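Side-chain contacts in putative nucleotidyltransferase (PDB 2RFF), which probably transfers nucleotidyl groups, as a small single-domain member of the nucleotidyltransferase family from the archaeon Sulfolobus solfataricus: residues 23-28 / 75-80; 40-45 / 51-56. All coordinates share one frame; numbering follows the deposited sequence. Where two conformers were deposited one is given.

Interaction 1 (23-28 / 75-80); sequences VEEVAS and SRFIRG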
ATOM      1  N   VAL A  23       4.987  -2.765  -4.949  1.00 10.52           N
ATOM      2  CA  VAL A  23       5.669  -1.454  -4.677  1.00 10.44           C
ATOM      3  C   VAL A  23       7.021  -1.386  -5.399  1.00 12.15           C
ATOM      4  O   VAL A  23       7.376  -0.350  -5.943  1.00 12.32           O
ATOM      5  CB  VAL A  23       5.805  -1.168  -3.171  1.00 10.47           C
ATOM      6  CG1 VAL A  23       6.703   0.053  -2.952  1.00 11.98           C
ATOM      7  CG2 VAL A  23       4.374  -1.012  -2.568  1.00  9.82           C
ATOM      8  N   GLU A  24       7.764  -2.490  -5.417  1.00 12.25           N
ATOM      9  CA  GLU A  24       9.048  -2.532  -6.149  1.00 12.94           C
ATOM     10  C   GLU A  24       8.879  -2.149  -7.606  1.00 12.94           C
ATOM     11  O   GLU A  24       9.655  -1.375  -8.145  1.00 12.84           O
ATOM     12  CB  GLU A  24       9.683  -3.939  -6.079  1.00 14.42           C
ATOM     13  CG  GLU A  24      10.274  -4.192  -4.730  1.00 18.58           C
ATOM     14  CD  GLU A  24      10.861  -5.574  -4.530  1.00 19.71           C
ATOM     15  OE1 GLU A  24      10.371  -6.562  -5.149  1.00 23.58           O
ATOM     16  OE2 GLU A  24      11.819  -5.646  -3.700  1.00 26.74           O
ATOM     17  N   GLU A  25       7.825  -2.660  -8.215  1.00 12.39           N
ATOM     18  CA  GLU A  25       7.552  -2.397  -9.612  1.00 12.49           C
ATOM     19  C   GLU A  25       7.130  -0.956  -9.835  1.00 11.37           C
ATOM     20  O   GLU A  25       7.645  -0.286 -10.712  1.00 11.03           O
ATOM     21  CB  GLU A  25       6.486  -3.350 -10.160  1.00 13.04           C
ATOM     22  CG  GLU A  25       6.948  -4.784 -10.143  1.00 14.20           C
ATOM     23  CD  GLU A  25       5.878  -5.745 -10.530  1.00 16.15           C
ATOM     24  OE1 GLU A  25       4.818  -5.348 -11.029  1.00 17.92           O
ATOM     25  OE2 GLU A  25       6.100  -6.947 -10.342  1.00 22.64           O
ATOM     26  N   VAL A  26       6.169  -0.490  -9.043  1.00 10.70           N
ATOM     27  CA  VAL A  26       5.692   0.925  -9.105  1.00 10.59           C
ATOM     28  C   VAL A  26       6.819   1.929  -8.809  1.00 10.23           C
ATOM     29  O   VAL A  26       7.022   2.857  -9.581  1.00 11.23           O
ATOM     30  CB  VAL A  26       4.445   1.166  -8.243  1.00 12.17           C
ATOM     31  CG1 VAL A  26       3.980   2.635  -8.332  1.00 12.22           C
ATOM     32  CG2 VAL A  26       3.327   0.213  -8.652  1.00 12.94           C
ATOM     33  N   ALA A  27       7.601   1.671  -7.767  1.00 12.08           N
ATOM     34  CA  ALA A  27       8.717   2.574  -7.386  1.00 10.68           C
ATOM     35  C   ALA A  27       9.790   2.662  -8.505  1.00 11.55           C
ATOM     36  O   ALA A  27      10.348   3.682  -8.743  1.00 10.83           O
ATOM     37  CB  ALA A  27       9.349   2.136  -6.094  1.00 12.77           C
ATOM     38  N   SER A  28      10.014   1.563  -9.211  1.00 12.04           N
ATOM     39  CA  SER A  28      10.985   1.532 -10.337  0.50 12.62           C
ATOM     40  C   SER A  28      10.443   2.251 -11.576  1.00 12.60           C
ATOM     41  O   SER A  28      11.224   2.681 -12.429  1.00 14.83           O
ATOM     42  CB  SER A  28      11.397   0.101 -10.703  0.50 12.84           C
ATOM     43  OG  SER A  28      10.395  -0.590 -11.435  0.50 13.03           O
ATOM     44  N   SER A  75      -2.798   0.769 -12.128  1.00 16.07           N
ATOM     45  CA  SER A  75      -3.713  -0.338 -12.471  1.00 15.84           C
ATOM     46  C   SER A  75      -3.064  -1.612 -12.909  1.00 13.20           C
ATOM     47  O   SER A  75      -3.354  -2.682 -12.357  1.00 14.32           O
ATOM     48  CB  SER A  75      -4.674   0.098 -13.578  1.00 17.51           C
ATOM     49  OG  SER A  75      -5.582  -0.954 -13.852  1.00 25.76           O
ATOM     50  N   ARG A  76      -2.169  -1.498 -13.885  1.00 12.82           N
ATOM     51  CA  ARG A  76      -1.530  -2.715 -14.427  1.00 13.94           C
ATOM     52  C   ARG A  76      -0.594  -3.484 -13.505  1.00 13.96           C
ATOM     53  O   ARG A  76      -0.274  -4.630 -13.787  1.00 15.30           O
ATOM     54  CB  ARG A  76      -0.824  -2.467 -15.761  1.00 15.53           C
ATOM     55  CG  ARG A  76       0.443  -1.686 -15.742  1.00 19.50           C
ATOM     56  CD  ARG A  76       1.067  -1.820 -17.113  1.00 20.19           C
ATOM     57  NE  ARG A  76       2.052  -0.780 -17.329  1.00 23.94           N
ATOM     58  CZ  ARG A  76       3.319  -0.816 -16.937  1.00 25.02           C
ATOM     59  NH1 ARG A  76       3.818  -1.836 -16.246  1.00 25.41           N
ATOM     60  NH2 ARG A  76       4.095   0.219 -17.242  1.00 25.99           N
ATOM     61  N   PHE A  77      -0.165  -2.857 -12.421  1.00 13.85           N
ATOM     62  CA  PHE A  77       0.682  -3.492 -11.434  1.00 13.04           C
ATOM     63  C   PHE A  77      -0.102  -4.233 -10.365  1.00 15.77           C
ATOM     64  O   PHE A  77       0.492  -4.992  -9.608  1.00 16.72           O
ATOM     65  CB  PHE A  77       1.532  -2.431 -10.721  1.00 13.04           C
ATOM     66  CG  PHE A  77       2.425  -1.641 -11.642  1.00 12.86           C
ATOM     67  CD1 PHE A  77       3.702  -2.072 -11.959  1.00 15.65           C
ATOM     68  CD2 PHE A  77       2.005  -0.415 -12.136  1.00 13.63           C
ATOM     69  CE1 PHE A  77       4.538  -1.308 -12.806  1.00 14.35           C
ATOM     70  CE2 PHE A  77       2.809   0.344 -12.976  1.00 16.17           C
ATOM     71  CZ  PHE A  77       4.092  -0.105 -13.308  1.00 15.04           C
ATOM     72  N   ILE A  78      -1.417  -4.011 -10.288  1.00 14.32           N
ATOM     73  CA  ILE A  78      -2.229  -4.569  -9.227  1.00 15.63           C
ATOM     74  C   ILE A  78      -2.643  -5.986  -9.584  1.00 14.86           C
ATOM     75  O   ILE A  78      -3.089  -6.243 -10.718  1.00 17.24           O
ATOM     76  CB  ILE A  78      -3.483  -3.700  -8.939  1.00 14.78           C
ATOM     77  CG1 ILE A  78      -3.112  -2.260  -8.596  1.00 15.10           C
ATOM     78  CG2 ILE A  78      -4.362  -4.280  -7.796  1.00 14.93           C
ATOM     79  CD1 ILE A  78      -2.134  -2.069  -7.386  1.00 18.38           C
ATOM     80  N   ARG A  79      -2.443  -6.900  -8.640  1.00 15.03           N
ATOM     81  CA  ARG A  79      -2.866  -8.312  -8.760  1.00 15.86           C
ATOM     82  C   ARG A  79      -3.065  -8.885  -7.375  1.00 14.57           C
ATOM     83  O   ARG A  79      -2.655  -8.267  -6.389  1.00 13.53           O
ATOM     84  CB  ARG A  79      -1.906  -9.195  -9.557  1.00 18.12           C
ATOM     85  CG  ARG A  79      -0.565  -9.443  -8.936  1.00 21.05           C
ATOM     86  CD  ARG A  79       0.354  -8.289  -9.069  1.00 24.35           C
ATOM     87  NE  ARG A  79       1.702  -8.756  -8.783  1.00 25.06           N
ATOM     88  CZ  ARG A  79       2.814  -8.072  -9.008  1.00 26.64           C
ATOM     89  NH1 ARG A  79       2.776  -6.828  -9.485  1.00 27.28           N
ATOM     90  NH2 ARG A  79       3.983  -8.643  -8.713  1.00 27.51           N
ATOM     91  N   GLY A  80      -3.739 -10.018  -7.296  1.00 16.48           N
ATOM     92  CA  GLY A  80      -4.042 -10.647  -6.025  1.00 15.45           C
ATOM     93  C   GLY A  80      -5.176  -9.941  -5.305  1.00 14.58           C
ATOM     94  O   GLY A  80      -5.832  -9.089  -5.875  1.00 15.50           O
TER
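Val26 lays its CG2 methyl over one face of the Phe77 ring, a CH-pi contact with Val26 CG2 4.0 Å from the ring centroid. Val26 CG2 sits off centre toward the rim, 3.6 Å from Phe77 CG. Arg76 CG, from the same segment as the ring, lies over the rim of the opposite face. Glu25, one residue back on helix 6-29, runs past the ring in the opposite direction and brings its CB to 3.6 Å from Phe77 CD1. Its CG is anti to the carbonyl carbon (chi1 -64°) and the chain is extended beyond, which carries the carboxylate past the ring to Arg79. There the guanidinium meets it end-on in a two-pronged salt bridge: Arg79 NH1 lies 3.0 Å from Glu25 OE1, and Arg79 NH2 lies 3.2 Å from Glu25 OE2. Both nitrogens approach from above the carboxylate plane, and both bonds are bent, with N-H...O angles near 146°. Arg79 NH1 also donates to Phe77 O at 2.9 Å, while Arg79 NH2 has a second acidic partner in Glu21. Two carboxylates and a carbonyl oxygen thus take up its N-H groups and hold its orientation, tying the loop before strand 82-88 to the helix.

Interaction 2 (40-45 / 51-56); sequences GSRARG and SDIDIL
Arg42 reaches from short helix 41-44 to the backbone just ahead of strand 53-59, within the Gly-Ser and Asp-x-Asp signature of the nucleotidyltransferase fold. Its guanidinium takes Ser51 O side-on: Arg42 NH2 to Ser51 O is 2.9 Å, Arg42 NE to Ser51 O 3.2 Å, and NE adds a weak bond to Asp52 O. Ser51 O lies in the guanidinium plane, yet both nitrogens approach it from one face of its own carbonyl, NE from well above. The Arg42 side chain, straight from CG to NE, crosses that of Ile53 at about a right angle, Arg42 CD lying 3.8 Å from Ile53 CB. In the next shell, Ser11 and Gln12 of helix 6-29 accept from Arg42 NH1, helping to fix the rotation of the group. Gly40 is the N-cap residue, and its CA packs 3.7 Å from Asp54 OD2. In relatives the two aspartates of this motif bind metal; here Asp52 and Asp54 have none modelled. Waters fill in between helix and strand: one accepts from Ser41 N and donates weakly to Asp54 OD2, another joins Ser41 OG to Asp52 O, and the third accepts from Arg42 N at 3.2 Å and from Asp54 N at 3.0 Å.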
ATOM      1  N   GLY A  40      -6.382   0.190   6.053  1.00 11.60           N
ATOM      2  CA  GLY A  40      -7.409  -0.813   6.238  1.00 12.34           C
ATOM      3  C   GLY A  40      -7.095  -1.798   7.343  1.00 11.76           C
ATOM      4  O   GLY A  40      -6.240  -1.561   8.183  1.00 12.51           O
ATOM      5  N   SER A  41      -7.781  -2.938   7.318  1.00 10.01           N
ATOM      6  CA  SER A  41      -7.724  -3.890   8.448  1.00 11.02           C
ATOM      7  C   SER A  41      -6.365  -4.485   8.711  1.00 12.03           C
ATOM      8  O   SER A  41      -6.055  -4.786   9.865  1.00 12.12           O
ATOM      9  CB  SER A  41      -8.758  -4.998   8.301  1.00 12.77           C
ATOM     10  OG  SER A  41      -8.515  -5.761   7.167  1.00 15.38           O
ATOM     11  N   ARG A  42      -5.558  -4.667   7.653  1.00 11.61           N
ATOM     12  CA  ARG A  42      -4.185  -5.194   7.833  1.00 13.77           C
ATOM     13  C   ARG A  42      -3.232  -4.178   8.458  1.00 13.91           C
ATOM     14  O   ARG A  42      -2.199  -4.556   8.959  1.00 16.22           O
ATOM     15  CB  ARG A  42      -3.626  -5.839   6.561  1.00 13.51           C
ATOM     16  CG  ARG A  42      -4.378  -7.134   6.182  1.00 13.60           C
ATOM     17  CD  ARG A  42      -3.789  -7.835   4.975  1.00 13.26           C
ATOM     18  NE  ARG A  42      -4.543  -9.051   4.668  1.00 13.08           N
ATOM     19  CZ  ARG A  42      -4.440 -10.204   5.330  1.00 14.21           C
ATOM     20  NH1 ARG A  42      -3.590 -10.392   6.313  1.00 12.44           N
ATOM     21  NH2 ARG A  42      -5.205 -11.211   4.985  1.00 13.47           N
ATOM     22  N   ALA A  43      -3.575  -2.893   8.405  1.00 13.16           N
ATOM     23  CA  ALA A  43      -2.836  -1.867   9.160  1.00 13.81           C
ATOM     24  C   ALA A  43      -3.361  -1.759  10.583  1.00 14.68           C
ATOM     25  O   ALA A  43      -2.574  -1.633  11.517  1.00 13.83           O
ATOM     26  CB  ALA A  43      -2.945  -0.505   8.498  1.00 13.62           C
ATOM     27  N   ARG A  44      -4.680  -1.814  10.754  1.00 14.89           N
ATOM     28  CA  ARG A  44      -5.304  -1.617  12.080  1.00 15.43           C
ATOM     29  C   ARG A  44      -5.136  -2.795  13.030  1.00 14.58           C
ATOM     30  O   ARG A  44      -4.917  -2.622  14.226  1.00 14.74           O
ATOM     31  CB  ARG A  44      -6.787  -1.333  11.938  1.00 16.80           C
ATOM     32  CG  ARG A  44      -7.149  -0.135  11.078  1.00 18.85           C
ATOM     33  CD  ARG A  44      -8.630   0.104  11.071  1.00 20.87           C
ATOM     34  NE  ARG A  44      -9.460  -0.987  10.512  1.00 22.06           N
ATOM     35  CZ  ARG A  44     -10.034  -1.020   9.301  1.00 22.89           C
ATOM     36  NH1 ARG A  44      -9.945  -0.014   8.457  1.00 25.72           N
ATOM     37  NH2 ARG A  44     -10.771  -2.051   8.951  1.00 23.18           N
ATOM     38  N   GLY A  45      -5.266  -3.997  12.470  1.00 13.62           N
ATOM     39  CA  GLY A  45      -5.208  -5.236  13.236  1.00 15.63           C
ATOM     40  C   GLY A  45      -6.473  -6.061  13.203  1.00 16.52           C
ATOM     41  O   GLY A  45      -6.404  -7.244  13.558  1.00 18.65           O
ATOM     42  N   SER A  51      -8.786 -11.427   4.453  1.00 13.08           N
ATOM     43  CA  SER A  51      -8.843 -10.002   4.164  1.00 13.88           C
ATOM     44  C   SER A  51      -7.915  -9.590   3.046  1.00 12.66           C
ATOM     45  O   SER A  51      -6.846 -10.201   2.832  1.00 13.28           O
ATOM     46  CB  SER A  51      -8.496  -9.170   5.406  1.00 15.34           C
ATOM     47  OG  SER A  51      -9.404  -9.389   6.462  1.00 14.84           O
ATOM     48  N   ASP A  52      -8.358  -8.590   2.276  1.00 11.65           N
ATOM     49  CA  ASP A  52      -7.461  -8.080   1.245  0.50 13.07           C
ATOM     50  C   ASP A  52      -6.400  -7.228   1.937  1.00 12.31           C
ATOM     51  O   ASP A  52      -6.386  -7.098   3.182  1.00 12.63           O
ATOM     52  CB  ASP A  52      -8.207  -7.333   0.139  0.50 13.56           C
ATOM     53  CG  ASP A  52      -8.918  -6.111   0.625  0.50 13.70           C
ATOM     54  OD1 ASP A  52      -8.743  -5.715   1.798  0.50 18.93           O
ATOM     55  OD2 ASP A  52      -9.670  -5.558  -0.198  0.50 16.79           O
ATOM     56  N   ILE A  53      -5.459  -6.727   1.150  1.00 11.61           N
ATOM     57  CA  ILE A  53      -4.487  -5.753   1.686  1.00 11.63           C
ATOM     58  C   ILE A  53      -4.762  -4.460   0.894  1.00 12.34           C
ATOM     59  O   ILE A  53      -4.953  -4.471  -0.331  1.00 13.26           O
ATOM     60  CB  ILE A  53      -3.015  -6.200   1.665  1.00 12.21           C
ATOM     61  CG1 ILE A  53      -2.162  -5.184   2.430  1.00 13.29           C
ATOM     62  CG2 ILE A  53      -2.467  -6.323   0.248  1.00 13.12           C
ATOM     63  CD1 ILE A  53      -0.791  -5.736   2.804  1.00 13.21           C
ATOM     64  N   ASP A  54      -4.810  -3.342   1.608  1.00 11.67           N
ATOM     65  CA  ASP A  54      -5.096  -2.032   1.026  1.00 11.24           C
ATOM     66  C   ASP A  54      -3.827  -1.203   0.983  1.00  9.92           C
ATOM     67  O   ASP A  54      -3.189  -0.990   2.024  1.00  9.62           O
ATOM     68  CB  ASP A  54      -6.158  -1.339   1.860  1.00 10.94           C
ATOM     69  CG  ASP A  54      -7.473  -2.053   1.833  1.00 13.70           C
ATOM     70  OD1 ASP A  54      -7.901  -2.528   0.766  1.00 14.76           O
ATOM     71  OD2 ASP A  54      -8.124  -2.160   2.880  1.00 14.63           O
ATOM     72  N   ILE A  55      -3.491  -0.723  -0.220  1.00 11.17           N
ATOM     73  CA  ILE A  55      -2.244  -0.032  -0.471  1.00 11.61           C
ATOM     74  C   ILE A  55      -2.517   1.389  -0.907  1.00 10.75           C
ATOM     75  O   ILE A  55      -3.241   1.608  -1.867  1.00 11.66           O
ATOM     76  CB  ILE A  55      -1.425  -0.752  -1.563  1.00 11.88           C
ATOM     77  CG1 ILE A  55      -1.179  -2.230  -1.181  1.00 12.11           C
ATOM     78  CG2 ILE A  55      -0.070  -0.011  -1.759  1.00 13.15           C
ATOM     79  CD1 ILE A  55      -0.398  -2.955  -2.272  1.00 13.85           C
ATOM     80  N   LEU A  56      -1.928   2.348  -0.194  1.00 11.34           N
ATOM     81  CA  LEU A  56      -1.998   3.773  -0.532  1.00 10.42           C
ATOM     82  C   LEU A  56      -0.681   4.167  -1.190  1.00  9.10           C
ATOM     83  O   LEU A  56       0.362   4.118  -0.542  1.00 10.01           O
ATOM     84  CB  LEU A  56      -2.267   4.639   0.700  1.00 10.21           C
ATOM     85  CG  LEU A  56      -2.083   6.142   0.484  1.00  9.91           C
ATOM     86  CD1 LEU A  56      -3.007   6.639  -0.620  1.00 10.25           C
ATOM     87  CD2 LEU A  56      -2.225   6.892   1.794  1.00 11.74           C
TER
HETATM   88  O   HOH W   1     -10.030  -2.987   5.547  1.00 15.05           O
HETATM   89  O   HOH W   2      -7.856  -5.098   4.609  1.00 16.75           O
HETATM   90  O   HOH W   3      -5.317  -3.816   4.570  1.00 11.85           O

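Interaction 2 is nested along the chain inside the loop closed by interaction 1: helix 6-29 comes first, then 40-45 and 51-56, then 75-80. Their centres are about 17 Å apart, on opposite sides of the chain's centre, and the two do not touch. Helix 6-29 connects them, carrying 23-28 near its C-terminal end and, nearer its N-terminal end, Ser11 and Gln12, which meet Arg42. Strand 53-59 is shared too, since it begins within interaction 2 and its Phe57 and Phe59 pack on Val26. Interaction 1 thus joins the helix to the loop leading into strand 82-88, while interaction 2 shapes what is probably the active-site end of the sheet.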